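Local coordinates for probable membrane transporter protein MamO (Magnetospirillum magneticum, PDB 5HMA), which promotes magnetite formation in the magnetosome and is needed for activation of the MamE protease, although its own protease-like domain is inactive, at residues A[7-12]-A[23-27]; A[32-38]-A[72-78]; A[46-50]-A[60-64]. One frame throughout, in Å; residues are numbered along the deposited sequence.

How the contacts relate
All three contacts pair antiparallel strands of one six-stranded barrel in the inactive protease-like domain. Contacts 1 and 3 are hairpins formed by successive strands; contact 2 joins strands far apart in sequence, and contact 3 lies inside the loop that contact 2 closes. Hydrogen bonds connect them: Ser24 O and Ala26 O join contact 1 to contact 2, Gly11 O meets Gln50 N of contact 3, and Gln63 O meets Lys77 N of contact 2. Contact 1 is deep and sets glycines, alanines and a serine among beta-branched aliphatic residues. Contact 2 is also largely buried, with bulky aliphatic side chains and an acidic end near the metal-binding histidines. Contact 3 is peripheral, partly exposed and bridged by a water.

Contact 1 (A[7-12]-A[23-27]); sequences PAVVGV and ASGAI
Val10 and Gly25 form a hydrogen-bonded pair at the middle of two antiparallel strands, 9-12 and 23-27, whose N-to-C directions stand at 138°. Val10 N gives a straight bond to Gly25 O (2.9 Å), whereas the return bond from Gly25 N to Val10 O is bent and weak. At the ends Ile27 N reaches Ala8 O, and Val12 N reaches Ala23 O at 2.7 Å. On the face bearing Val10 and Val12, glycine suits position 25 because a CB there would be jammed against the CG2 methyls of both valines. With CG1 anti to the carbonyl carbon (chi1 -64°), Val10 has CG2 between its backbone N and carbonyl carbon, over the Gly25 carbonyl, with Gly25 O 3.5 Å from Val10 CG2. The other branch, Val10 CG1, meets Ile27 CG1 at 3.6 Å, the two side chains crossing at about a right angle. Val10 also packs on Val49 and Val12 on Ile47, both of strand 47-51, while Ile27 turns to Phe84. The other face carries Val9, Ser24 and Ala26; Val9 and Ala26 pack on Pro151, and the buried Ser24 OG is satisfied by Glu146 O and Arg106 N. This hairpin opens the antiparallel barrel of the trypsin-like fold, with one face turned to the barrel interior and the other to the second sheet.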
loop_
_atom_site.group_PDB
_atom_site.type_symbol
_atom_site.label_atom_id
_atom_site.label_comp_id
_atom_site.label_asym_id
_atom_site.label_seq_id
_atom_site.Cartn_x
_atom_site.Cartn_y
_atom_site.Cartn_z
ATOM N N PRO A 7 0.671 -12.397 3.059
ATOM C CA PRO A 7 -0.678 -12.436 3.645
ATOM C C PRO A 7 -1.217 -11.060 4.033
ATOM O O PRO A 7 -2.433 -10.857 4.005
ATOM C CB PRO A 7 -0.497 -13.311 4.887
ATOM C CG PRO A 7 0.642 -14.244 4.523
ATOM C CD PRO A 7 1.583 -13.363 3.710
ATOM N N ALA A 8 -0.327 -10.121 4.346
ATOM C CA ALA A 8 -0.739 -8.769 4.727
ATOM C C ALA A 8 -0.805 -7.811 3.518
ATOM O O ALA A 8 -0.982 -6.603 3.687
ATOM C CB ALA A 8 0.222 -8.210 5.805
ATOM N N VAL A 9 -0.642 -8.358 2.311
ATOM C CA VAL A 9 -0.722 -7.580 1.070
ATOM C C VAL A 9 -2.067 -7.866 0.431
ATOM O O VAL A 9 -2.366 -9.028 0.110
ATOM C CB VAL A 9 0.428 -7.928 0.102
ATOM C CG1 VAL A 9 0.359 -7.057 -1.166
ATOM C CG2 VAL A 9 1.759 -7.781 0.798
ATOM N N VAL A 10 -2.889 -6.830 0.272
ATOM C CA VAL A 10 -4.259 -7.026 -0.211
ATOM C C VAL A 10 -4.495 -6.287 -1.513
ATOM O O VAL A 10 -3.723 -5.393 -1.887
ATOM C CB VAL A 10 -5.315 -6.566 0.824
ATOM C CG1 VAL A 10 -5.263 -7.409 2.100
ATOM C CG2 VAL A 10 -5.169 -5.063 1.130
ATOM N N GLY A 11 -5.573 -6.655 -2.202
ATOM C CA GLY A 11 -6.035 -5.878 -3.337
ATOM C C GLY A 11 -7.159 -4.959 -2.868
ATOM O O GLY A 11 -7.923 -5.318 -1.973
ATOM N N VAL A 12 -7.262 -3.778 -3.471
ATOM C CA VAL A 12 -8.337 -2.849 -3.159
ATOM C C VAL A 12 -9.094 -2.487 -4.438
ATOM O O VAL A 12 -8.479 -2.263 -5.472
ATOM C CB VAL A 12 -7.783 -1.578 -2.470
ATOM C CG1 VAL A 12 -8.899 -0.602 -2.208
ATOM C CG2 VAL A 12 -7.055 -1.942 -1.167
ATOM N N ALA A 23 -5.951 -1.441 -7.182
ATOM C CA ALA A 23 -4.765 -1.048 -6.428
ATOM C C ALA A 23 -4.492 -2.090 -5.360
ATOM O O ALA A 23 -5.269 -3.031 -5.175
ATOM C CB ALA A 23 -4.939 0.331 -5.793
ATOM N N SER A 24 -3.381 -1.906 -4.663
ATOM C CA SER A 24 -2.982 -2.776 -3.566
ATOM C C SER A 24 -3.133 -2.015 -2.263
ATOM O O SER A 24 -3.494 -0.834 -2.268
ATOM C CB SER A 24 -1.546 -3.254 -3.736
ATOM O OG SER A 24 -1.401 -3.963 -4.950
ATOM N N GLY A 25 -2.842 -2.696 -1.158
ATOM C CA GLY A 25 -3.003 -2.138 0.175
ATOM C C GLY A 25 -2.253 -3.001 1.175
ATOM O O GLY A 25 -1.857 -4.127 0.841
ATOM N N ALA A 26 -2.057 -2.477 2.388
ATOM C CA ALA A 26 -1.284 -3.159 3.434
ATOM C C ALA A 26 -2.134 -3.300 4.694
ATOM O O ALA A 26 -2.679 -2.311 5.177
ATOM C CB ALA A 26 0.018 -2.380 3.749
ATOM N N ILE A 27 -2.254 -4.520 5.222
ATOM C CA ILE A 27 -2.985 -4.712 6.472
ATOM C C ILE A 27 -2.098 -4.288 7.627
ATOM O O ILE A 27 -0.988 -4.805 7.777
ATOM C CB ILE A 27 -3.446 -6.169 6.674
ATOM C CG1 ILE A 27 -4.152 -6.716 5.430
ATOM C CG2 ILE A 27 -4.393 -6.261 7.882
ATOM C CD1 ILE A 27 -4.767 -8.093 5.673
#

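Contact 2 (A[32-38]-A[72-78]); sequences GYVITTL and DLALLKM
Leu76 N gives its hydrogen to Val34 O in a short, straight bond of 2.6 Å. It is one of several bonds that alternate between strands 33-37 and 73-78, central neighbours in the antiparallel barrel of this trypsin-like domain. On the face carrying Val34, Thr36, Ala74 and Leu76, aliphatic groups interlock: Thr36 CG2 meets Leu76 CD1 at 3.8 Å, while Thr36 OG1 turns to Ser24 O. Met78 bends at its last torsion (chi3 -83°), which brings CE back to within 3.7 Å of Gly32 CA and also against Val34. Gly32 has a backbone shape that calls for glycine, and a CB there would crowd Met78 CB. The reverse face carries Ile35, Leu75, Tyr33 and Lys77. Ile35 CD1 touches Leu75 CD1 at 3.7 Å, and Tyr33 CD1 lies 4.0 Å from the same Leu75 CD1. Lys77 lays CD over one face of the Tyr33 ring, 3.9 Å from its centroid and offset toward the rim, in a CH-pi contact. An alanine in place of Tyr33 takes away the ring, and the Lys77 methylenes would probably be freer to turn, with Leu75 left without its aromatic neighbour. The lysine's NZ is anchored by Met78 O and Asn31 O. At the far end, Asp72 begins a G1 beta bulge against strand 58-68, and its OD2 is hydrogen-bonded to His39 ND1, an Asp-His pair that probably corresponds to that of the catalytic triad in active trypsin-like proteases. Leu73, next along, packs within about 4 Å of the metal-binding His71, side chain to side chain. Asp72 O, meanwhile, receives Leu38 N at 2.8 Å from above its carbonyl plane.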
loop_
_atom_site.group_PDB
_atom_site.type_symbol
_atom_site.label_atom_id
_atom_site.label_comp_id
_atom_site.label_asym_id
_atom_site.label_seq_id
_atom_site.Cartn_x
_atom_site.Cartn_y
_atom_site.Cartn_z
ATOM N N GLY A 32 -8.474 -5.648 10.975
ATOM C CA GLY A 32 -8.786 -5.332 9.601
ATOM C C GLY A 32 -8.513 -3.914 9.140
ATOM O O GLY A 32 -9.157 -3.440 8.205
ATOM N N TYR A 33 -7.558 -3.235 9.772
ATOM C CA TYR A 33 -7.138 -1.925 9.277
ATOM C C TYR A 33 -6.221 -2.087 8.072
ATOM O O TYR A 33 -5.315 -2.927 8.069
ATOM C CB TYR A 33 -6.459 -1.116 10.374
ATOM C CG TYR A 33 -7.455 -0.639 11.398
ATOM C CD1 TYR A 33 -8.214 0.501 11.171
ATOM C CD2 TYR A 33 -7.664 -1.351 12.575
ATOM C CE1 TYR A 33 -9.147 0.929 12.094
ATOM C CE2 TYR A 33 -8.592 -0.930 13.510
ATOM C CZ TYR A 33 -9.334 0.209 13.263
ATOM O OH TYR A 33 -10.259 0.626 14.190
ATOM N N VAL A 34 -6.477 -1.278 7.046
ATOM C CA VAL A 34 -5.738 -1.344 5.793
ATOM C C VAL A 34 -5.301 0.056 5.410
ATOM O O VAL A 34 -6.121 0.989 5.415
ATOM C CB VAL A 34 -6.594 -1.958 4.658
ATOM C CG1 VAL A 34 -5.891 -1.804 3.298
ATOM C CG2 VAL A 34 -6.932 -3.413 4.955
ATOM N N ILE A 35 -4.023 0.204 5.074
ATOM C CA ILE A 35 -3.524 1.442 4.483
ATOM C C ILE A 35 -3.453 1.280 2.970
ATOM O O ILE A 35 -2.981 0.258 2.469
ATOM C CB ILE A 35 -2.152 1.832 5.033
ATOM C CG1 ILE A 35 -2.255 2.223 6.507
ATOM C CG2 ILE A 35 -1.592 3.004 4.240
ATOM C CD1 ILE A 35 -2.871 3.584 6.706
ATOM N N THR A 36 -3.923 2.285 2.239
ATOM C CA THR A 36 -3.831 2.252 0.790
ATOM C C THR A 36 -3.695 3.693 0.295
ATOM O O THR A 36 -3.669 4.618 1.111
ATOM C CB THR A 36 -5.060 1.534 0.166
ATOM O OG1 THR A 36 -4.829 1.321 -1.234
ATOM C CG2 THR A 36 -6.336 2.357 0.365
ATOM N N THR A 37 -3.573 3.890 -1.020
ATOM C CA THR A 37 -3.441 5.235 -1.591
ATOM C C THR A 37 -4.808 5.898 -1.707
ATOM O O THR A 37 -5.768 5.262 -2.140
ATOM C CB THR A 37 -2.778 5.208 -2.982
ATOM O OG1 THR A 37 -3.079 3.962 -3.635
ATOM C CG2 THR A 37 -1.259 5.380 -2.864
ATOM N N LEU A 38 -4.893 7.169 -1.323
ATOM C CA LEU A 38 -6.173 7.879 -1.297
ATOM C C LEU A 38 -6.810 8.011 -2.693
ATOM O O LEU A 38 -7.994 7.718 -2.862
ATOM C CB LEU A 38 -5.997 9.264 -0.659
ATOM C CG LEU A 38 -7.258 10.127 -0.563
ATOM C CD1 LEU A 38 -8.374 9.370 0.132
ATOM C CD2 LEU A 38 -6.982 11.441 0.165
ATOM N N ASP A 72 -1.502 11.424 0.208
ATOM C CA ASP A 72 -2.244 10.504 -0.651
ATOM C C ASP A 72 -2.435 9.139 0.003
ATOM O O ASP A 72 -2.342 8.105 -0.653
ATOM C CB ASP A 72 -1.546 10.350 -2.009
ATOM C CG ASP A 72 -2.386 9.585 -3.016
ATOM O OD1 ASP A 72 -3.634 9.620 -2.901
ATOM O OD2 ASP A 72 -1.800 8.935 -3.913
ATOM N N LEU A 73 -2.710 9.127 1.303
ATOM C CA LEU A 73 -3.014 7.863 1.961
ATOM C C LEU A 73 -4.425 7.845 2.551
ATOM O O LEU A 73 -4.980 8.884 2.919
ATOM C CB LEU A 73 -1.991 7.557 3.055
ATOM C CG LEU A 73 -0.539 7.387 2.611
ATOM C CD1 LEU A 73 0.320 6.953 3.783
ATOM C CD2 LEU A 73 -0.447 6.391 1.480
ATOM N N ALA A 74 -4.986 6.641 2.617
ATOM C CA ALA A 74 -6.271 6.381 3.254
ATOM C C ALA A 74 -6.138 5.200 4.209
ATOM O O ALA A 74 -5.474 4.198 3.896
ATOM C CB ALA A 74 -7.349 6.096 2.210
ATOM N N LEU A 75 -6.757 5.338 5.377
ATOM C CA LEU A 75 -6.889 4.246 6.340
ATOM C C LEU A 75 -8.273 3.641 6.180
ATOM O O LEU A 75 -9.274 4.330 6.351
ATOM C CB LEU A 75 -6.700 4.738 7.784
ATOM C CG LEU A 75 -6.905 3.657 8.856
ATOM C CD1 LEU A 75 -5.806 2.619 8.745
ATOM C CD2 LEU A 75 -6.977 4.248 10.280
ATOM N N LEU A 76 -8.322 2.360 5.844
ATOM C CA LEU A 76 -9.585 1.656 5.684
ATOM C C LEU A 76 -9.801 0.711 6.857
ATOM O O LEU A 76 -8.846 0.256 7.494
ATOM C CB LEU A 76 -9.605 0.853 4.373
ATOM C CG LEU A 76 -9.155 1.505 3.065
ATOM C CD1 LEU A 76 -9.329 0.520 1.911
ATOM C CD2 LEU A 76 -9.934 2.781 2.807
ATOM N N LYS A 77 -11.059 0.398 7.124
ATOM C CA LYS A 77 -11.388 -0.646 8.080
ATOM C C LYS A 77 -12.295 -1.669 7.399
ATOM O O LYS A 77 -13.370 -1.328 6.919
ATOM C CB LYS A 77 -12.058 -0.050 9.320
ATOM C CG LYS A 77 -12.737 -1.046 10.250
ATOM C CD LYS A 77 -11.729 -1.858 11.051
ATOM C CE LYS A 77 -12.413 -2.549 12.237
ATOM N NZ LYS A 77 -13.235 -3.713 11.805
ATOM N N MET A 78 -11.850 -2.917 7.332
ATOM C CA MET A 78 -12.702 -3.984 6.829
ATOM C C MET A 78 -13.840 -4.263 7.815
ATOM O O MET A 78 -13.629 -4.297 9.038
ATOM C CB MET A 78 -11.875 -5.241 6.574
ATOM C CG MET A 78 -10.860 -5.072 5.449
ATOM S SD MET A 78 -9.967 -6.579 4.956
ATOM C CE MET A 78 -8.646 -6.624 6.183
#

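Contact 3 (A[46-50]-A[60-64]); sequences EISVQ and FPAQV
Ala62 CB lies at the apolar centre, 3.7 Å from Val49 CG2 and 4.1 Å from Ile47 CG2. Strands 47-51 and 58-68 make an antiparallel hairpin here, and strand 47-51 closes the barrel against strand 9-13. Alanine suits this place, since its single methyl meets a branch of each larger neighbour across the strands. Ile47 keeps CG2 anti to the backbone N (chi1 -59° for CG1), facing the alanine, while its longer arm carries CD1 on to Val64 CG2 at 3.7 Å. The same face turns inward: Ile47 lies on Leu76, and Val49 on Met78 and Val10. Phe60 also points this way, packing on Met78 and setting its ring edge-to-face with Phe84. The exposed Val64 touches Leu76 as well as Ile47, at the rim.

Backbone bonds hold the strands in step. Val49 and Phe60 exchange two of them, the one from Val49 N to Phe60 O being 2.7 Å and almost straight, and Ala62 N reaches Ile47 O. Pro61, itself exposed, lies on the other face beside Ser48 in a non-hydrogen-bonded pair, where its lack of an N-H costs this pairing nothing. Ser48 OG, on that same face, bonds to Arg59 NE.

The strand directions stand at 126°. Toward the polar edge Ile47 N and Ala62 O are 4.2 Å apart, too far for a direct bond, and a water fills in: it accepts from Ile47 N at 2.8 Å and donates to Ala62 O at 2.8 Å.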
loop_
_atom_site.group_PDB
_atom_site.type_symbol
_atom_site.label_atom_id
_atom_site.label_comp_id
_atom_site.label_asym_id
_atom_site.label_seq_id
_atom_site.Cartn_x
_atom_site.Cartn_y
_atom_site.Cartn_z
ATOM N N GLU A 46 -18.170 2.239 -3.437
ATOM C CA GLU A 46 -18.036 1.287 -2.340
ATOM C C GLU A 46 -16.670 0.623 -2.454
ATOM O O GLU A 46 -16.134 0.482 -3.547
ATOM C CB GLU A 46 -19.165 0.252 -2.370
ATOM C CG GLU A 46 -19.696 -0.018 -3.772
ATOM C CD GLU A 46 -20.640 -1.213 -3.841
ATOM O OE1 GLU A 46 -21.058 -1.707 -2.770
ATOM O OE2 GLU A 46 -20.961 -1.659 -4.971
ATOM N N ILE A 47 -16.092 0.233 -1.330
ATOM C CA ILE A 47 -14.756 -0.334 -1.353
ATOM C C ILE A 47 -14.783 -1.780 -0.906
ATOM O O ILE A 47 -15.389 -2.123 0.113
ATOM C CB ILE A 47 -13.795 0.466 -0.477
ATOM C CG1 ILE A 47 -13.719 1.914 -0.964
ATOM C CG2 ILE A 47 -12.420 -0.187 -0.496
ATOM C CD1 ILE A 47 -13.228 2.878 0.085
ATOM N N SER A 48 -14.123 -2.635 -1.670
ATOM C CA SER A 48 -13.989 -4.020 -1.264
ATOM C C SER A 48 -12.507 -4.357 -1.207
ATOM O O SER A 48 -11.731 -3.955 -2.075
ATOM C CB SER A 48 -14.739 -4.949 -2.224
ATOM O OG SER A 48 -14.565 -6.307 -1.852
ATOM N N VAL A 49 -12.115 -5.073 -0.164
ATOM C CA VAL A 49 -10.729 -5.462 -0.006
ATOM C C VAL A 49 -10.606 -6.944 -0.310
ATOM O O VAL A 49 -11.425 -7.740 0.151
ATOM C CB VAL A 49 -10.219 -5.136 1.408
ATOM C CG1 VAL A 49 -8.800 -5.738 1.621
ATOM C CG2 VAL A 49 -10.220 -3.626 1.613
ATOM N N GLN A 50 -9.593 -7.311 -1.085
ATOM C CA GLN A 50 -9.421 -8.702 -1.475
ATOM C C GLN A 50 -8.225 -9.300 -0.754
ATOM O O GLN A 50 -7.102 -8.809 -0.877
ATOM C CB GLN A 50 -9.270 -8.818 -2.996
ATOM C CG GLN A 50 -10.281 -7.913 -3.719
ATOM C CD GLN A 50 -10.878 -8.538 -4.966
ATOM O OE1 GLN A 50 -10.568 -9.682 -5.326
ATOM N NE2 GLN A 50 -11.745 -7.782 -5.638
ATOM N N PHE A 60 -13.870 -8.458 1.554
ATOM C CA PHE A 60 -14.506 -7.811 2.697
ATOM C C PHE A 60 -14.798 -6.372 2.335
ATOM O O PHE A 60 -13.930 -5.690 1.773
ATOM C CB PHE A 60 -13.605 -7.857 3.939
ATOM C CG PHE A 60 -13.170 -9.240 4.322
ATOM C CD1 PHE A 60 -13.963 -10.024 5.150
ATOM C CD2 PHE A 60 -11.985 -9.770 3.825
ATOM C CE1 PHE A 60 -13.574 -11.309 5.500
ATOM C CE2 PHE A 60 -11.585 -11.054 4.167
ATOM C CZ PHE A 60 -12.378 -11.825 5.008
ATOM N N PRO A 61 -16.016 -5.905 2.638
ATOM C CA PRO A 61 -16.303 -4.477 2.467
ATOM C C PRO A 61 -15.428 -3.627 3.401
ATOM O O PRO A 61 -15.054 -4.068 4.491
ATOM C CB PRO A 61 -17.799 -4.351 2.823
ATOM C CG PRO A 61 -18.168 -5.624 3.506
ATOM C CD PRO A 61 -17.166 -6.674 3.155
ATOM N N ALA A 62 -15.078 -2.425 2.971
ATOM C CA ALA A 62 -14.277 -1.560 3.815
ATOM C C ALA A 62 -14.812 -0.145 3.773
ATOM O O ALA A 62 -15.352 0.295 2.760
ATOM C CB ALA A 62 -12.815 -1.593 3.388
ATOM N N GLN A 63 -14.688 0.548 4.898
ATOM C CA GLN A 63 -15.017 1.960 4.976
ATOM C C GLN A 63 -13.732 2.738 5.163
ATOM O O GLN A 63 -12.766 2.229 5.739
ATOM C CB GLN A 63 -15.987 2.253 6.132
ATOM C CG GLN A 63 -17.293 1.455 6.104
ATOM C CD GLN A 63 -18.116 1.711 4.856
ATOM O OE1 GLN A 63 -18.305 2.859 4.443
ATOM N NE2 GLN A 63 -18.612 0.636 4.242
ATOM N N VAL A 64 -13.715 3.972 4.674
ATOM C CA VAL A 64 -12.608 4.867 4.952
ATOM C C VAL A 64 -12.731 5.356 6.394
ATOM O O VAL A 64 -13.769 5.869 6.788
ATOM C CB VAL A 64 -12.585 6.044 3.967
ATOM C CG1 VAL A 64 -11.499 7.038 4.362
ATOM C CG2 VAL A 64 -12.378 5.541 2.543
HETATM O O HOH W 1 -17.294 1.278 1.029
#